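Side-chain contacts in cysteine desulfurase (Stenotrophomonas maltophilia, PDB 6WCI), which probably removes sulfur from L-cysteine with the help of pyridoxal 5'-phosphate, passing it to a sulfur carrier and releasing L-alanine: residues B[65-68]-B[69-73]; B[82-85]-B[86-90]; B[140-143]-B[144-148]; B[165-168]-B[169-173]. One frame throughout, in Å; residues are numbered along the deposited sequence.

Contact 1 (B[65-68]-B[69-73]); sequences DEFY and RRYNA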
ATOM      1  N   ASP B  65       8.231  -3.104  14.663  1.00 28.19           N
ATOM      2  CA  ASP B  65       8.341  -4.378  15.358  1.00 25.60           C
ATOM      3  C   ASP B  65       7.455  -4.404  16.595  1.00 28.95           C
ATOM      4  O   ASP B  65       6.812  -5.420  16.891  1.00 25.27           O
ATOM      5  CB  ASP B  65       9.801  -4.622  15.729  1.00 37.06           C
ATOM      6  CG  ASP B  65      10.028  -5.988  16.325  1.00 39.66           C
ATOM      7  OD1 ASP B  65      10.197  -6.955  15.554  1.00 41.14           O
ATOM      8  OD2 ASP B  65      10.052  -6.087  17.566  1.00 40.72           O
ATOM      9  N   GLU B  66       7.405  -3.287  17.322  1.00 28.48           N
ATOM     10  CA  GLU B  66       6.594  -3.210  18.528  1.00 27.35           C
ATOM     11  C   GLU B  66       5.106  -3.309  18.201  1.00 28.01           C
ATOM     12  O   GLU B  66       4.329  -3.885  18.975  1.00 25.41           O
ATOM     13  CB  GLU B  66       6.891  -1.906  19.269  1.00 24.71           C
ATOM     14  CG  GLU B  66       6.187  -1.783  20.614  1.00 41.49           C
ATOM     15  CD  GLU B  66       6.056  -0.349  21.095  1.00 46.17           C
ATOM     16  OE1 GLU B  66       5.785   0.541  20.261  1.00 47.49           O
ATOM     17  OE2 GLU B  66       6.230  -0.109  22.308  1.00 50.60           O
ATOM     18  N   PHE B  67       4.693  -2.745  17.064  1.00 31.95           N
ATOM     19  CA  PHE B  67       3.301  -2.841  16.654  1.00 30.26           C
ATOM     20  C   PHE B  67       2.889  -4.293  16.481  1.00 33.65           C
ATOM     21  O   PHE B  67       1.876  -4.732  17.041  1.00 33.17           O
ATOM     22  CB  PHE B  67       3.060  -2.060  15.358  1.00 28.25           C
ATOM     23  CG  PHE B  67       1.689  -2.281  14.786  1.00 24.57           C
ATOM     24  CD1 PHE B  67       0.582  -1.691  15.371  1.00 30.21           C
ATOM     25  CD2 PHE B  67       1.501  -3.106  13.694  1.00 26.72           C
ATOM     26  CE1 PHE B  67      -0.692  -1.898  14.860  1.00 32.24           C
ATOM     27  CE2 PHE B  67       0.226  -3.317  13.176  1.00 30.42           C
ATOM     28  CZ  PHE B  67      -0.869  -2.714  13.764  1.00 25.55           C
ATOM     29  N   TYR B  68       3.654  -5.057  15.695  1.00 28.15           N
ATOM     30  CA  TYR B  68       3.261  -6.446  15.468  1.00 26.64           C
ATOM     31  C   TYR B  68       3.331  -7.265  16.747  1.00 28.91           C
ATOM     32  O   TYR B  68       2.532  -8.186  16.930  1.00 31.31           O
ATOM     33  CB  TYR B  68       4.132  -7.082  14.387  1.00 22.35           C
ATOM     34  CG  TYR B  68       3.909  -6.540  12.996  1.00 25.01           C
ATOM     35  CD1 TYR B  68       2.628  -6.515  12.421  1.00 23.22           C
ATOM     36  CD2 TYR B  68       4.977  -6.057  12.247  1.00 23.43           C
ATOM     37  CE1 TYR B  68       2.435  -6.033  11.143  1.00 25.16           C
ATOM     38  CE2 TYR B  68       4.798  -5.570  10.972  1.00 22.75           C
ATOM     39  CZ  TYR B  68       3.522  -5.546  10.423  1.00 29.00           C
ATOM     40  OH  TYR B  68       3.351  -5.059   9.147  1.00 30.47           O
ATOM     41  N   ARG B  69       4.268  -6.948  17.643  1.00 30.50           N
ATOM     42  CA  ARG B  69       4.450  -7.755  18.843  1.00 25.56           C
ATOM     43  C   ARG B  69       3.468  -7.411  19.956  1.00 28.11           C
ATOM     44  O   ARG B  69       3.213  -8.252  20.824  1.00 24.25           O
ATOM     45  CB  ARG B  69       5.874  -7.591  19.384  1.00 24.46           C
ATOM     46  CG  ARG B  69       6.905  -8.363  18.611  1.00 31.62           C
ATOM     47  CD  ARG B  69       8.316  -8.092  19.146  1.00 35.36           C
ATOM     48  NE  ARG B  69       9.312  -8.704  18.280  1.00 33.69           N
ATOM     49  CZ  ARG B  69       9.717  -9.968  18.384  1.00 37.93           C
ATOM     50  NH1 ARG B  69       9.219 -10.759  19.332  1.00 30.74           N
ATOM     51  NH2 ARG B  69      10.627 -10.440  17.540  1.00 37.34           N
ATOM     52  N   ARG B  70       2.948  -6.186  19.981  1.00 27.38           N
ATOM     53  CA  ARG B  70       2.335  -5.663  21.197  1.00 28.24           C
ATOM     54  C   ARG B  70       0.955  -5.054  21.029  1.00 24.74           C
ATOM     55  O   ARG B  70       0.216  -5.012  22.017  1.00 27.95           O
ATOM     56  CB  ARG B  70       3.255  -4.626  21.855  1.00 31.22           C
ATOM     57  CG  ARG B  70       4.595  -5.187  22.370  1.00 41.43           C
ATOM     58  CD  ARG B  70       4.425  -5.823  23.726  1.00 52.66           C
ATOM     59  NE  ARG B  70       3.896  -4.872  24.702  1.00 61.63           N
ATOM     60  CZ  ARG B  70       3.427  -5.217  25.897  1.00 65.67           C
ATOM     61  NH1 ARG B  70       3.414  -6.495  26.261  1.00 67.20           N
ATOM     62  NH2 ARG B  70       2.961  -4.290  26.726  1.00 66.75           N
ATOM     63  N   TYR B  71       0.570  -4.568  19.852  1.00 26.18           N
ATOM     64  CA  TYR B  71      -0.797  -4.047  19.746  1.00 22.98           C
ATOM     65  C   TYR B  71      -1.314  -4.117  18.316  1.00 24.75           C
ATOM     66  O   TYR B  71      -2.083  -3.256  17.875  1.00 30.48           O
ATOM     67  CB  TYR B  71      -0.920  -2.623  20.296  1.00 23.34           C
ATOM     68  CG  TYR B  71      -0.054  -1.555  19.647  1.00 28.16           C
ATOM     69  CD1 TYR B  71       1.315  -1.488  19.885  1.00 31.96           C
ATOM     70  CD2 TYR B  71      -0.623  -0.579  18.843  1.00 35.16           C
ATOM     71  CE1 TYR B  71       2.096  -0.492  19.309  1.00 31.72           C
ATOM     72  CE2 TYR B  71       0.140   0.417  18.259  1.00 31.91           C
ATOM     73  CZ  TYR B  71       1.495   0.459  18.495  1.00 36.70           C
ATOM     74  OH  TYR B  71       2.239   1.458  17.899  1.00 33.89           O
ATOM     75  N   ASN B  72      -0.969  -5.187  17.612  1.00 21.91           N
ATOM     76  CA  ASN B  72      -1.509  -5.422  16.283  1.00 24.03           C
ATOM     77  C   ASN B  72      -3.014  -5.681  16.351  1.00 28.06           C
ATOM     78  O   ASN B  72      -3.461  -6.635  16.996  1.00 27.07           O
ATOM     79  CB  ASN B  72      -0.778  -6.593  15.641  1.00 22.92           C
ATOM     80  CG  ASN B  72      -1.354  -6.973  14.307  1.00 26.16           C
ATOM     81  OD1 ASN B  72      -1.221  -6.238  13.327  1.00 31.00           O
ATOM     82  ND2 ASN B  72      -2.009  -8.133  14.255  1.00 28.38           N
ATOM     83  N   ALA B  73      -3.782  -4.792  15.723  1.00 26.31           N
ATOM     84  CA  ALA B  73      -5.235  -4.857  15.597  1.00 27.90           C
ATOM     85  C   ALA B  73      -5.616  -3.885  14.489  1.00 35.39           C
ATOM     86  O   ALA B  73      -4.778  -3.122  14.009  1.00 32.97           O
ATOM     87  CB  ALA B  73      -5.939  -4.507  16.909  1.00 22.92           C
TER
HETATM   88  O   HOH W   1       4.949   0.947  17.726  1.00 29.81           O
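At the C-terminal end of helix 58-70, Tyr71 N still bonds to Phe67 O at 3.1 Å, while Tyr71 itself is the first residue to leave helical backbone angles. The Asp65 flank of this last turn is ionic. Asp65 and Arg69 form an i to i+4 salt bridge in which OD2 lies 2.8 Å from Arg69 NE, the carboxylate approaching the edge of the guanidinium with the two planes 40° apart. Both NE hydrogen bonds to the carboxylate are weak: the one to OD2 is short but bent, the one to OD1 straighter but long. Around Phe67 the contact is aromatic. Tyr71 CG sits between its backbone N and carbonyl carbon (chi1 59°), which brings the ring back alongside Phe67, whose edge points at its face in a T-shaped pair with centroids 5.2 Å apart and planes at 88°. A water links Glu66 to the Tyr71 ring, donating to Glu66 OE1 at 2.7 Å and accepting from Tyr71 OH at 2.8 Å. Phe67 is buried against Ala301 and Ile304 of helix 300-316, and one of its faces carries the CA of Asn72, 4.0 Å from the ring centroid in a CH-pi contact. The Asn72 amide spans the dimer interface: ND2 bonds to Gln55 OE1 and Gly54 O of the second subunit, whereas OD1 lies 3.3 Å from Phe67 CE2.

Contact 2 (B[82-85]-B[86-90]); sequences LGSE and ATDAY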
ATOM      1  N   LEU B  82      -6.714  -3.190  22.174  1.00 27.53           N
ATOM      2  CA  LEU B  82      -5.684  -3.151  21.134  1.00 28.36           C
ATOM      3  C   LEU B  82      -6.126  -2.325  19.933  1.00 38.58           C
ATOM      4  O   LEU B  82      -5.330  -1.567  19.365  1.00 28.27           O
ATOM      5  CB  LEU B  82      -5.309  -4.568  20.703  1.00 28.75           C
ATOM      6  CG  LEU B  82      -4.678  -5.452  21.789  1.00 30.36           C
ATOM      7  CD1 LEU B  82      -4.068  -6.704  21.182  1.00 29.27           C
ATOM      8  CD2 LEU B  82      -3.630  -4.677  22.595  1.00 24.85           C
ATOM      9  N   GLY B  83      -7.392  -2.454  19.525  1.00 37.89           N
ATOM     10  CA  GLY B  83      -7.882  -1.625  18.433  1.00 30.89           C
ATOM     11  C   GLY B  83      -7.779  -0.143  18.737  1.00 30.06           C
ATOM     12  O   GLY B  83      -7.415   0.657  17.871  1.00 34.11           O
ATOM     13  N   SER B  84      -8.084   0.238  19.976  1.00 31.26           N
ATOM     14  CA  SER B  84      -7.945   1.632  20.385  0.50 31.38           C
ATOM     15  C   SER B  84      -6.489   2.077  20.329  1.00 36.97           C
ATOM     16  O   SER B  84      -6.172   3.146  19.796  1.00 34.78           O
ATOM     17  CB  SER B  84      -8.511   1.817  21.792  0.50 32.80           C
ATOM     18  OG  SER B  84      -8.182   3.087  22.313  0.50 33.42           O
ATOM     19  N   GLU B  85      -5.584   1.262  20.883  1.00 30.86           N
ATOM     20  CA  GLU B  85      -4.166   1.602  20.830  1.00 34.11           C
ATOM     21  C   GLU B  85      -3.691   1.742  19.391  1.00 33.25           C
ATOM     22  O   GLU B  85      -2.961   2.685  19.058  1.00 35.74           O
ATOM     23  CB  GLU B  85      -3.340   0.548  21.569  1.00 28.98           C
ATOM     24  CG  GLU B  85      -3.732   0.405  23.026  1.00 36.56           C
ATOM     25  CD  GLU B  85      -2.825  -0.536  23.798  1.00 43.19           C
ATOM     26  OE1 GLU B  85      -1.797  -0.974  23.236  1.00 48.46           O
ATOM     27  OE2 GLU B  85      -3.138  -0.833  24.970  1.00 48.38           O
ATOM     28  N   ALA B  86      -4.110   0.821  18.519  1.00 29.44           N
ATOM     29  CA  ALA B  86      -3.699   0.874  17.121  1.00 34.55           C
ATOM     30  C   ALA B  86      -4.235   2.123  16.432  1.00 37.44           C
ATOM     31  O   ALA B  86      -3.529   2.750  15.633  1.00 28.86           O
ATOM     32  CB  ALA B  86      -4.169  -0.387  16.400  1.00 32.43           C
ATOM     33  N   THR B  87      -5.481   2.496  16.729  1.00 37.06           N
ATOM     34  CA  THR B  87      -6.076   3.676  16.116  1.00 35.42           C
ATOM     35  C   THR B  87      -5.372   4.946  16.571  1.00 37.60           C
ATOM     36  O   THR B  87      -5.078   5.832  15.755  1.00 37.39           O
ATOM     37  CB  THR B  87      -7.570   3.737  16.443  1.00 37.54           C
ATOM     38  OG1 THR B  87      -8.208   2.560  15.935  1.00 31.08           O
ATOM     39  CG2 THR B  87      -8.215   4.976  15.802  1.00 35.94           C
ATOM     40  N   ASP B  88      -5.105   5.059  17.873  1.00 32.48           N
ATOM     41  CA  ASP B  88      -4.407   6.241  18.376  1.00 33.95           C
ATOM     42  C   ASP B  88      -3.022   6.371  17.754  1.00 34.72           C
ATOM     43  O   ASP B  88      -2.591   7.476  17.407  1.00 39.91           O
ATOM     44  CB  ASP B  88      -4.312   6.189  19.899  1.00 40.20           C
ATOM     45  CG  ASP B  88      -5.673   6.263  20.565  1.00 46.85           C
ATOM     46  OD1 ASP B  88      -6.677   6.489  19.851  1.00 49.97           O
ATOM     47  OD2 ASP B  88      -5.746   6.093  21.797  1.00 49.70           O
ATOM     48  N   ALA B  89      -2.316   5.254  17.596  1.00 36.43           N
ATOM     49  CA  ALA B  89      -0.992   5.305  16.982  1.00 32.48           C
ATOM     50  C   ALA B  89      -1.081   5.697  15.512  1.00 33.77           C
ATOM     51  O   ALA B  89      -0.266   6.489  15.016  1.00 33.41           O
ATOM     52  CB  ALA B  89      -0.305   3.948  17.144  1.00 22.74           C
ATOM     53  N   TYR B  90      -2.075   5.164  14.804  1.00 34.60           N
ATOM     54  CA  TYR B  90      -2.181   5.403  13.370  1.00 36.96           C
ATOM     55  C   TYR B  90      -2.591   6.840  13.082  1.00 32.62           C
ATOM     56  O   TYR B  90      -1.946   7.536  12.287  1.00 32.92           O
ATOM     57  CB  TYR B  90      -3.173   4.411  12.767  1.00 34.18           C
ATOM     58  CG  TYR B  90      -3.530   4.667  11.323  1.00 31.34           C
ATOM     59  CD1 TYR B  90      -2.615   4.426  10.299  1.00 30.36           C
ATOM     60  CD2 TYR B  90      -4.801   5.114  10.977  1.00 29.05           C
ATOM     61  CE1 TYR B  90      -2.953   4.664   8.961  1.00 27.38           C
ATOM     62  CE2 TYR B  90      -5.148   5.343   9.656  1.00 27.90           C
ATOM     63  CZ  TYR B  90      -4.229   5.112   8.652  1.00 29.72           C
ATOM     64  OH  TYR B  90      -4.599   5.341   7.338  1.00 29.54           O
TER
HETATM   65  O   HOH W   2      -5.865   3.548  23.828  1.00 44.01           O
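Gly83 O is gripped twice by Thr87, by the backbone N at 2.9 Å and by the hydroxyl OG1 at 2.8 Å, the two donors arriving from opposite faces of the carbonyl plane. The hydroxyl reaches back one turn because chi1 of -60° sets OG1 beside its own backbone N and anti to the carbonyl carbon, leaving CG2 as the branch anti to N. With its proton given to Gly83 O, OG1 also accepts from Ser76 N, so the hydroxyl is used in both directions and ties the preceding loop to this turn. Regular i to i+4 bonding carries on along helix 81-101, with Asp88 N meeting Ser84 O in a nearly straight bond (N-H...O 170°). Alanine methyls lie by the carbonyls that flank these two in sequence: Ala86 CB is 3.4 Å from Leu82 O, and one turn on Ala89 CB is 3.5 Å from Glu85 O. Ala86 and Ala89 belong to the side of the helix that receives Phe67 and Tyr71 from the end of helix 58-70, and Ala89 meets Ile304 of helix 300-316 as well. The carboxylate of Asp88 stays close to its own turn, CG standing 3.2 Å from Ser84 O. A water donates to Asp88 OD2 at 3.3 Å and also meets Ser84 OG, but the serine has two conformers and this bridge is correspondingly uncertain. The Glu85 chain is extended, and its OE2 forms a salt bridge with Arg38 NH2 of the second subunit.

Contact 3 (B[140-143]-B[144-148]); sequences RMEH and HANIV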
ATOM      1  N   ARG B 140      10.655  18.697 -18.112  1.00 44.29           N
ATOM      2  CA  ARG B 140      11.610  17.748 -18.671  1.00 52.23           C
ATOM      3  C   ARG B 140      12.264  16.857 -17.616  1.00 51.27           C
ATOM      4  O   ARG B 140      12.715  15.754 -17.947  1.00 46.51           O
ATOM      5  CB  ARG B 140      12.681  18.539 -19.440  1.00 61.44           C
ATOM      6  CG  ARG B 140      13.852  17.740 -19.964  1.00 66.56           C
ATOM      7  CD  ARG B 140      13.409  16.703 -20.972  1.00 67.22           C
ATOM      8  NE  ARG B 140      12.771  17.308 -22.137  1.00 63.31           N
ATOM      9  CZ  ARG B 140      12.432  16.628 -23.224  1.00 58.32           C
ATOM     10  NH1 ARG B 140      12.681  15.324 -23.290  1.00 57.73           N
ATOM     11  NH2 ARG B 140      11.840  17.245 -24.236  1.00 60.81           N
ATOM     12  N   MET B 141      12.317  17.293 -16.357  1.00 48.63           N
ATOM     13  CA  MET B 141      13.077  16.597 -15.328  1.00 44.15           C
ATOM     14  C   MET B 141      12.207  15.753 -14.412  1.00 44.30           C
ATOM     15  O   MET B 141      12.719  15.217 -13.421  1.00 42.16           O
ATOM     16  CB  MET B 141      13.880  17.600 -14.494  1.00 47.63           C
ATOM     17  CG  MET B 141      13.039  18.430 -13.539  1.00 47.04           C
ATOM     18  SD  MET B 141      14.045  19.482 -12.462  1.00 47.92           S
ATOM     19  CE  MET B 141      14.948  20.479 -13.653  1.00 45.32           C
ATOM     20  N   GLU B 142      10.912  15.621 -14.715  1.00 43.31           N
ATOM     21  CA  GLU B 142       9.999  14.868 -13.863  1.00 39.89           C
ATOM     22  C   GLU B 142      10.361  13.391 -13.829  1.00 43.21           C
ATOM     23  O   GLU B 142      10.893  12.829 -14.789  1.00 37.08           O
ATOM     24  CB  GLU B 142       8.549  15.008 -14.344  1.00 36.20           C
ATOM     25  CG  GLU B 142       8.001  16.415 -14.186  1.00 41.63           C
ATOM     26  CD  GLU B 142       8.280  16.971 -12.800  1.00 49.03           C
ATOM     27  OE1 GLU B 142       7.779  16.390 -11.806  1.00 44.78           O
ATOM     28  OE2 GLU B 142       9.019  17.974 -12.706  1.00 43.21           O
ATOM     29  N   HIS B 143      10.056  12.765 -12.700  1.00 36.46           N
ATOM     30  CA  HIS B 143      10.162  11.329 -12.555  1.00 40.68           C
ATOM     31  C   HIS B 143       8.941  10.695 -13.216  1.00 40.03           C
ATOM     32  O   HIS B 143       7.893  11.332 -13.348  1.00 31.26           O
ATOM     33  CB  HIS B 143      10.268  11.007 -11.060  1.00 42.89           C
ATOM     34  CG  HIS B 143      10.376   9.553 -10.719  1.00 40.04           C
ATOM     35  ND1 HIS B 143       9.273   8.739 -10.594  1.00 34.10           N
ATOM     36  CD2 HIS B 143      11.444   8.797 -10.356  1.00 41.23           C
ATOM     37  CE1 HIS B 143       9.657   7.529 -10.226  1.00 36.76           C
ATOM     38  NE2 HIS B 143      10.971   7.540 -10.070  1.00 38.49           N
ATOM     39  N   HIS B 144       9.090   9.445 -13.663  1.00 41.47           N
ATOM     40  CA  HIS B 144       7.967   8.745 -14.281  1.00 40.73           C
ATOM     41  C   HIS B 144       6.703   8.821 -13.442  1.00 38.34           C
ATOM     42  O   HIS B 144       5.598   8.846 -13.992  1.00 34.97           O
ATOM     43  CB  HIS B 144       8.332   7.289 -14.532  1.00 38.87           C
ATOM     44  CG  HIS B 144       9.373   7.117 -15.587  1.00 34.79           C
ATOM     45  ND1 HIS B 144      10.044   5.932 -15.787  1.00 36.75           N
ATOM     46  CD2 HIS B 144       9.841   7.980 -16.519  1.00 35.07           C
ATOM     47  CE1 HIS B 144      10.897   6.077 -16.786  1.00 44.65           C
ATOM     48  NE2 HIS B 144      10.796   7.312 -17.246  1.00 40.79           N
ATOM     49  N   ALA B 145       6.842   8.869 -12.113  1.00 37.90           N
ATOM     50  CA  ALA B 145       5.668   9.019 -11.259  1.00 39.32           C
ATOM     51  C   ALA B 145       4.874  10.271 -11.608  1.00 36.61           C
ATOM     52  O   ALA B 145       3.656  10.299 -11.428  1.00 32.05           O
ATOM     53  CB  ALA B 145       6.082   9.067  -9.793  1.00 30.86           C
ATOM     54  N   ASN B 146       5.540  11.320 -12.094  1.00 36.82           N
ATOM     55  CA  ASN B 146       4.849  12.554 -12.443  1.00 36.73           C
ATOM     56  C   ASN B 146       4.747  12.742 -13.950  1.00 30.83           C
ATOM     57  O   ASN B 146       4.610  13.873 -14.424  1.00 39.07           O
ATOM     58  CB  ASN B 146       5.536  13.751 -11.790  1.00 39.72           C
ATOM     59  CG  ASN B 146       4.554  14.827 -11.368  1.00 37.94           C
ATOM     60  OD1 ASN B 146       3.327  14.610 -11.343  1.00 37.23           O
ATOM     61  ND2 ASN B 146       5.079  15.997 -11.036  1.00 35.44           N
ATOM     62  N   ILE B 147       4.798  11.649 -14.713  1.00 30.23           N
ATOM     63  CA  ILE B 147       4.622  11.698 -16.160  1.00 32.21           C
ATOM     64  C   ILE B 147       3.532  10.719 -16.570  1.00 39.64           C
ATOM     65  O   ILE B 147       2.534  11.106 -17.180  1.00 34.98           O
ATOM     66  CB  ILE B 147       5.926  11.369 -16.903  1.00 36.07           C
ATOM     67  CG1 ILE B 147       7.003  12.413 -16.594  1.00 33.81           C
ATOM     68  CG2 ILE B 147       5.654  11.228 -18.398  1.00 34.05           C
ATOM     69  CD1 ILE B 147       8.397  12.064 -17.131  1.00 34.81           C
ATOM     70  N   VAL B 148       3.737   9.439 -16.244  1.00 40.26           N
ATOM     71  CA  VAL B 148       2.853   8.388 -16.754  1.00 37.36           C
ATOM     72  C   VAL B 148       1.396   8.588 -16.358  1.00 42.75           C
ATOM     73  O   VAL B 148       0.519   8.391 -17.212  1.00 35.28           O
ATOM     74  CB  VAL B 148       3.392   7.010 -16.357  1.00 38.12           C
ATOM     75  CG1 VAL B 148       2.567   5.912 -16.982  1.00 32.03           C
ATOM     76  CG2 VAL B 148       4.863   6.901 -16.759  1.00 30.25           C
TER
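Glu142 and Asn146 run alongside each other in the same direction and are joined where Asn146 ND2 donates to Glu142 OE1 at 2.8 Å. The bond runs within the asparagine amide plane but meets the oxygen from above the carboxylate, the two planes being 72° apart. This is the tight, polar part of the loop leading from strand 135-139 of the seven-stranded sheet to helix 148-157. Next comes a short 3-10 segment, 144-145, spanned by a bond from Asn146 N to His143 O at 2.7 Å. With CG anti to the backbone N (chi1 180°), His143 brings ND1 to Ala145 N, accepting at 2.9 Å in a nearly straight bond (168°) although the donor is tilted from the ring plane. His143 is probably the histidine that, in relatives of this class-V fold, stacks on the cofactor ring. The contact has no solvent side, its touching residues all being buried; the looser part is apolar, Ile147 CG1 resting 3.8 Å from Glu142 CB with no bond to direct it. Both Ile147 and His144 pack on Pro387; in the second subunit Ile147 meets Phe281 and His144 meets Val279. His144 bonds to His386 N and the S-hydroxycysteine at position 384. Because Glu142 OE2 accepts from Thr191 N and Asn146 OD1 from Trp150 NE1, the amide orientation is defined, while the bond from Ala145 N orients the ND1 edge of His143.

Contact 4 (B[165-168]-B[169-173]); sequences EITP and DGALD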
ATOM      1  N   GLU B 165      10.908  22.989 -20.573  1.00 46.14           N
ATOM      2  CA  GLU B 165      12.286  22.585 -20.810  1.00 49.25           C
ATOM      3  C   GLU B 165      13.210  23.017 -19.673  1.00 48.51           C
ATOM      4  O   GLU B 165      12.870  23.838 -18.819  1.00 47.53           O
ATOM      5  CB  GLU B 165      12.813  23.160 -22.135  1.00 56.38           C
ATOM      6  CG  GLU B 165      12.288  22.484 -23.409  1.00 49.72           C
ATOM      7  CD  GLU B 165      12.266  20.947 -23.334  1.00 65.79           C
ATOM      8  OE1 GLU B 165      13.074  20.340 -22.591  1.00 62.81           O
ATOM      9  OE2 GLU B 165      11.423  20.339 -24.035  1.00 60.38           O
ATOM     10  N   ILE B 166      14.410  22.448 -19.686  1.00 49.90           N
ATOM     11  CA  ILE B 166      15.447  22.778 -18.725  1.00 51.03           C
ATOM     12  C   ILE B 166      16.634  23.342 -19.496  1.00 53.46           C
ATOM     13  O   ILE B 166      16.761  23.153 -20.706  1.00 58.81           O
ATOM     14  CB  ILE B 166      15.865  21.557 -17.878  1.00 51.73           C
ATOM     15  CG1 ILE B 166      16.487  20.475 -18.762  1.00 53.06           C
ATOM     16  CG2 ILE B 166      14.650  20.976 -17.133  1.00 47.13           C
ATOM     17  CD1 ILE B 166      17.462  19.567 -18.021  1.00 55.00           C
ATOM     18  N   THR B 167      17.502  24.046 -18.785  1.00 57.04           N
ATOM     19  CA  THR B 167      18.755  24.505 -19.366  1.00 56.43           C
ATOM     20  C   THR B 167      19.887  23.543 -19.015  1.00 60.58           C
ATOM     21  O   THR B 167      19.806  22.803 -18.029  1.00 61.19           O
ATOM     22  CB  THR B 167      19.082  25.922 -18.879  1.00 61.61           C
ATOM     23  OG1 THR B 167      19.044  25.971 -17.452  1.00 68.18           O
ATOM     24  CG2 THR B 167      18.073  26.900 -19.420  1.00 64.03           C
ATOM     25  N   PRO B 168      20.968  23.510 -19.827  1.00 62.29           N
ATOM     26  CA  PRO B 168      21.990  22.458 -19.677  1.00 60.92           C
ATOM     27  C   PRO B 168      22.628  22.337 -18.301  1.00 60.38           C
ATOM     28  O   PRO B 168      23.346  21.365 -18.050  1.00 62.71           O
ATOM     29  CB  PRO B 168      23.046  22.853 -20.717  1.00 62.86           C
ATOM     30  CG  PRO B 168      22.284  23.585 -21.759  1.00 67.05           C
ATOM     31  CD  PRO B 168      21.196  24.327 -21.034  1.00 64.02           C
ATOM     32  N   ASP B 169      22.422  23.307 -17.416  1.00 59.98           N
ATOM     33  CA  ASP B 169      22.897  23.187 -16.046  1.00 68.91           C
ATOM     34  C   ASP B 169      21.907  22.442 -15.149  1.00 57.66           C
ATOM     35  O   ASP B 169      22.138  22.336 -13.936  1.00 58.22           O
ATOM     36  CB  ASP B 169      23.202  24.576 -15.471  1.00 61.05           C
ATOM     37  CG  ASP B 169      21.957  25.440 -15.332  1.00 71.30           C
ATOM     38  OD1 ASP B 169      20.967  25.195 -16.057  1.00 63.66           O
ATOM     39  OD2 ASP B 169      21.969  26.367 -14.492  1.00 69.67           O
ATOM     40  N   GLY B 170      20.817  21.924 -15.715  1.00 55.86           N
ATOM     41  CA  GLY B 170      19.831  21.176 -14.959  1.00 60.48           C
ATOM     42  C   GLY B 170      18.764  22.011 -14.287  1.00 55.24           C
ATOM     43  O   GLY B 170      17.949  21.462 -13.540  1.00 50.32           O
ATOM     44  N   ALA B 171      18.761  23.319 -14.506  1.00 62.61           N
ATOM     45  CA  ALA B 171      17.771  24.199 -13.917  1.00 62.81           C
ATOM     46  C   ALA B 171      16.572  24.310 -14.841  1.00 56.35           C
ATOM     47  O   ALA B 171      16.690  24.178 -16.063  1.00 54.55           O
ATOM     48  CB  ALA B 171      18.360  25.589 -13.659  1.00 68.41           C
ATOM     49  N   LEU B 172      15.412  24.560 -14.244  1.00 48.69           N
ATOM     50  CA  LEU B 172      14.181  24.737 -15.003  1.00 51.85           C
ATOM     51  C   LEU B 172      14.184  26.102 -15.696  1.00 60.15           C
ATOM     52  O   LEU B 172      14.316  27.138 -15.040  1.00 63.04           O
ATOM     53  CB  LEU B 172      12.987  24.591 -14.055  1.00 52.98           C
ATOM     54  CG  LEU B 172      11.551  24.482 -14.571  1.00 59.34           C
ATOM     55  CD1 LEU B 172      11.313  23.172 -15.312  1.00 57.72           C
ATOM     56  CD2 LEU B 172      10.603  24.626 -13.397  1.00 52.72           C
ATOM     57  N   ASP B 173      14.045  26.108 -17.023  1.00 58.49           N
ATOM     58  CA  ASP B 173      14.063  27.354 -17.789  1.00 56.28           C
ATOM     59  C   ASP B 173      12.796  28.160 -17.526  1.00 55.57           C
ATOM     60  O   ASP B 173      11.781  27.954 -18.198  1.00 53.60           O
ATOM     61  CB  ASP B 173      14.221  27.054 -19.283  1.00 55.48           C
ATOM     62  CG  ASP B 173      14.405  28.313 -20.139  1.00 60.12           C
ATOM     63  OD1 ASP B 173      14.232  29.444 -19.633  1.00 60.20           O
ATOM     64  OD2 ASP B 173      14.723  28.163 -21.336  1.00 58.12           O
TER
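Thr167 and Asp169 point the same way across a type I turn that, with Gly170 in a left-handed conformation and Thr167 N bonded to Ala171 O at 2.8 Å, forms a hairpin-like loop with a G1 beta bulge. Both side chains adopt the crowded position between backbone N and carbonyl carbon, Thr167 at chi1 53° and Asp169 at chi1 65°, and this brings OG1 and OD1 together. The hydroxyl donates to the carboxylate, although the refined separation of 2.5 Å between Thr167 OG1 and Asp169 OD1 is very short and its exact value doubtful. The same OD1 receives Ala171 N at 3.3 Å from above the carboxylate plane, completing an Asx turn. Across the loop Ile166 divides its branches: CD1 lies 4.2 Å from Gly170 CA, whereas CG2 is 4.4 Å from Leu172 CD1, in loose apolar contact. Beyond them Ile166 packs on Leu388, Tyr391 and Phe392 of helix 386-392. Asp173 N returns to Glu165 O at 3.1 Å, and the Asp173 side chain, at the N-cap of helix 174-180, accepts weakly from Ala176 N through OD1. Beside this cap, Thr167 CG2 rests 3.9 Å from Asp173 CB.

The four contacts fall into two pairs on opposite sides of the chain's centre. Contacts 1 and 2 lie toward the periphery and face the second subunit; they pack the end of helix 58-70 onto helix 81-101, Tyr71 OH lying 3.6 Å from Ala89 CB. Rings and methyls meet between the helices, while charged groups lie at the rim, Glu85 paired across the dimer. Contact 3 is the one whose touching residues are all buried, and its carboxylate and amide are held by protein hydrogen bonds. Contact 4, partly exposed and untouched by the other chain, joins contact 3 through a salt bridge, Arg140 NE to Glu165 OE1 at 3.1 Å; both follow adjacent strands of the seven-stranded sheet and lead into helices.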